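Beta-N-acetylhexosaminidase (Arthrobacter aurescens, PDB 3RCN) hydrolyses terminal non-reducing N-acetyl-D-hexosamine residues from N-acetyl-beta-D-hexosaminides, as a glycoside hydrolase of family 20. Local coordinates at the interface of chains A and B. Sequence-based numbering; all coordinates share one arbitrary frame. Chains: chain A/B, Beta-N-acetylhexosaminidase.

The interface of chains A and B. Residues chain A 154-155, 158, 228, 232; chain B 116, 159, 508-509.
B:Gln116 reaches chain A with both its backbone and its side chain. Its amide N donates a nearly straight hydrogen bond (173° at H) to the carboxylate oxygen OE2 of A:Glu228, 2.8 Å away, arriving on the anti side and 30° out of the carboxylate plane. The other oxygen, OE1, takes the ammonium NZ of A:Lys154 at 2.8 Å from above that plane, a salt bridge within chain A that holds the carboxylate from its second oxygen. NZ also makes a weak hydrogen bond to the carbonyl O of B:Ala508 (3.3 Å). A:Glu228 gets there with CG anti to the backbone N (chi1 -178°) and the chain extended beyond. With alanine in place of A:Glu228, the backbone amide of B:Gln116 would probably lose its acceptor and the A:Lys154 ammonium its carboxylate partner, leaving it less firmly placed.

The better-ordered packing lies along the extended B:Gln116 side chain, which hides 71 Å². CD1 of A:Leu158 lies 3.5 Å from its amide NE2, while the ring of A:Phe232 runs alongside, nearly perpendicular to the amide; CB of A:Leu158 covers one ring face. NE2 also sits over the centre of the B:Arg159 guanidinium.

The A:Asp155 side is less firmly defined and partly water-mediated. Its poorly ordered carboxylate meets the aliphatic CD of B:Arg159, with a long salt bridge besides, OD2 to NH1 at 3.7 Å, the two planar groups turned steeply against each other. One water links NE2 of B:Gln116 to NZ of A:Lys154 and OD2 of A:Asp155, another joins NE2 to the A:Asp155 carbonyl O.

Helices 154-166 and 223-235 of the catalytic barrel domain present chain A's groups to a loop residue, helix 154-166 and the end of helix 491-508 of chain B. The patch belongs to a two-fold symmetric, possibly physiological dimer interface; its centre lies about 31 Å from A:Glu316, the predicted proton donor.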
ATOM      1  N   LYS A 154      -1.889  -4.974  -5.404  1.00 33.26           N
ATOM      2  CA  LYS A 154      -2.228  -5.883  -4.313  1.00 27.67           C
ATOM      3  C   LYS A 154      -2.031  -5.283  -2.905  1.00 35.40           C
ATOM      4  O   LYS A 154      -2.878  -5.469  -2.024  1.00 38.11           O
ATOM      5  CB  LYS A 154      -1.425  -7.172  -4.480  1.00 31.45           C
ATOM      6  CG  LYS A 154      -1.706  -8.244  -3.448  1.00 39.23           C
ATOM      7  CD  LYS A 154      -1.118  -9.576  -3.900  1.00 40.64           C
ATOM      8  CE  LYS A 154       0.419  -9.593  -3.838  1.00 38.72           C
ATOM      9  NZ  LYS A 154       0.921  -9.637  -2.436  1.00 29.75           N
ATOM     10  N   ASP A 155      -0.917  -4.575  -2.694  1.00 32.73           N
ATOM     11  CA  ASP A 155      -0.646  -3.917  -1.410  1.00 40.97           C
ATOM     12  C   ASP A 155      -1.805  -3.005  -0.969  1.00 31.49           C
ATOM     13  O   ASP A 155      -2.185  -2.967   0.201  1.00 26.87           O
ATOM     14  CB  ASP A 155       0.662  -3.102  -1.473  1.00 59.26           C
ATOM     15  CG  ASP A 155       1.929  -3.983  -1.449  1.00 70.42           C
ATOM     16  OD1 ASP A 155       3.022  -3.486  -1.847  1.00 65.67           O
ATOM     17  OD2 ASP A 155       1.832  -5.164  -1.029  1.00 76.86           O
ATOM     18  N   LEU A 158      -5.169  -5.030  -0.023  1.00 24.80           N
ATOM     19  CA  LEU A 158      -5.200  -5.631   1.305  1.00 28.31           C
ATOM     20  C   LEU A 158      -5.441  -4.540   2.330  1.00 33.80           C
ATOM     21  O   LEU A 158      -6.076  -4.776   3.369  1.00 35.26           O
ATOM     22  CB  LEU A 158      -3.905  -6.364   1.616  1.00 29.52           C
ATOM     23  CG  LEU A 158      -3.485  -7.381   0.562  1.00 35.51           C
ATOM     24  CD1 LEU A 158      -2.062  -7.887   0.799  1.00 27.22           C
ATOM     25  CD2 LEU A 158      -4.497  -8.533   0.525  1.00 34.26           C
ATOM     26  N   GLU A 228      -4.313 -15.148  -1.888  1.00 30.76           N
ATOM     27  CA  GLU A 228      -3.909 -14.299  -0.778  1.00 30.72           C
ATOM     28  C   GLU A 228      -5.008 -13.313  -0.380  1.00 27.70           C
ATOM     29  O   GLU A 228      -5.359 -13.187   0.792  1.00 27.85           O
ATOM     30  CB  GLU A 228      -2.615 -13.555  -1.117  1.00 21.54           C
ATOM     31  CG  GLU A 228      -2.076 -12.673   0.022  1.00 26.20           C
ATOM     32  CD  GLU A 228      -0.702 -12.021  -0.289  1.00 51.79           C
ATOM     33  OE1 GLU A 228      -0.270 -12.020  -1.461  1.00 42.77           O
ATOM     34  OE2 GLU A 228      -0.048 -11.500   0.645  1.00 53.75           O
ATOM     35  N   PHE A 232      -6.712 -13.313   3.082  1.00 21.51           N
ATOM     36  CA  PHE A 232      -6.616 -12.081   3.860  1.00 35.18           C
ATOM     37  C   PHE A 232      -8.021 -11.642   4.278  1.00 29.88           C
ATOM     38  O   PHE A 232      -8.268 -11.360   5.453  1.00 29.13           O
ATOM     39  CB  PHE A 232      -5.894 -10.991   3.039  1.00 39.11           C
ATOM     40  CG  PHE A 232      -5.490  -9.766   3.829  1.00 34.01           C
ATOM     41  CD1 PHE A 232      -6.342  -8.677   3.938  1.00 36.53           C
ATOM     42  CD2 PHE A 232      -4.240  -9.680   4.415  1.00 36.04           C
ATOM     43  CE1 PHE A 232      -5.959  -7.532   4.637  1.00 34.24           C
ATOM     44  CE2 PHE A 232      -3.859  -8.545   5.133  1.00 30.14           C
ATOM     45  CZ  PHE A 232      -4.719  -7.475   5.238  1.00 31.03           C
TER
ATOM     46  N   GLN B 116       0.861 -12.148   3.222  1.00 38.67           N
ATOM     47  CA  GLN B 116       0.220 -11.638   4.432  1.00 38.56           C
ATOM     48  C   GLN B 116      -0.959 -12.508   4.888  1.00 33.63           C
ATOM     49  O   GLN B 116      -1.521 -12.278   5.949  1.00 36.88           O
ATOM     50  CB  GLN B 116      -0.212 -10.175   4.238  1.00 41.57           C
ATOM     51  CG  GLN B 116       0.951  -9.208   3.902  1.00 41.21           C
ATOM     52  CD  GLN B 116       0.491  -7.761   3.684  1.00 51.74           C
ATOM     53  OE1 GLN B 116      -0.247  -7.191   4.499  1.00 50.75           O
ATOM     54  NE2 GLN B 116       0.921  -7.166   2.572  1.00 51.93           N
ATOM     55  N   ARG B 159       5.418  -0.516   3.168  1.00 23.08           N
ATOM     56  CA  ARG B 159       5.616  -1.702   2.329  1.00 30.40           C
ATOM     57  C   ARG B 159       6.990  -1.717   1.682  1.00 31.15           C
ATOM     58  O   ARG B 159       7.651  -2.755   1.613  1.00 29.59           O
ATOM     59  CB  ARG B 159       4.527  -1.810   1.261  1.00 32.56           C
ATOM     60  CG  ARG B 159       3.303  -2.560   1.741  1.00 34.36           C
ATOM     61  CD  ARG B 159       3.421  -4.025   1.396  1.00 37.49           C
ATOM     62  NE  ARG B 159       3.783  -4.838   2.537  1.00 35.43           N
ATOM     63  CZ  ARG B 159       4.177  -6.101   2.443  1.00 38.38           C
ATOM     64  NH1 ARG B 159       4.264  -6.673   1.256  1.00 37.64           N
ATOM     65  NH2 ARG B 159       4.505  -6.787   3.531  1.00 43.49           N
ATOM     66  N   ALA B 508       5.613 -12.174  -4.386  1.00 26.16           N
ATOM     67  CA  ALA B 508       4.848 -12.473  -3.188  1.00 28.56           C
ATOM     68  C   ALA B 508       4.695 -11.243  -2.277  1.00 35.57           C
ATOM     69  O   ALA B 508       3.727 -11.138  -1.523  1.00 43.12           O
ATOM     70  CB  ALA B 508       5.481 -13.651  -2.433  1.00 19.36           C
HETATM   71  N   MSE B 509       5.648 -10.318  -2.354  0.60 33.93           N
HETATM   72  CA  MSE B 509       5.634  -9.122  -1.508  0.60 31.76           C
HETATM   73  C   MSE B 509       4.943  -7.936  -2.180  0.60 33.11           C
HETATM   74  O   MSE B 509       4.957  -6.820  -1.658  0.60 36.39           O
HETATM   75  CB  MSE B 509       7.054  -8.731  -1.081  0.60 26.60           C
HETATM   76  CG  MSE B 509       7.766  -9.789  -0.249  0.60 24.85           C
HETATM   77 SE   MSE B 509       9.342  -9.115   0.696  0.55 26.33          SE
HETATM   78  CE  MSE B 509       8.426  -8.253   2.190  0.60 36.54           C
TER
HETATM   79  O   HOH W   1      -0.285  -4.243   2.238  1.00 38.59           O
HETATM   80  O   HOH W   2       1.472  -8.208  -0.282  1.00 60.12           O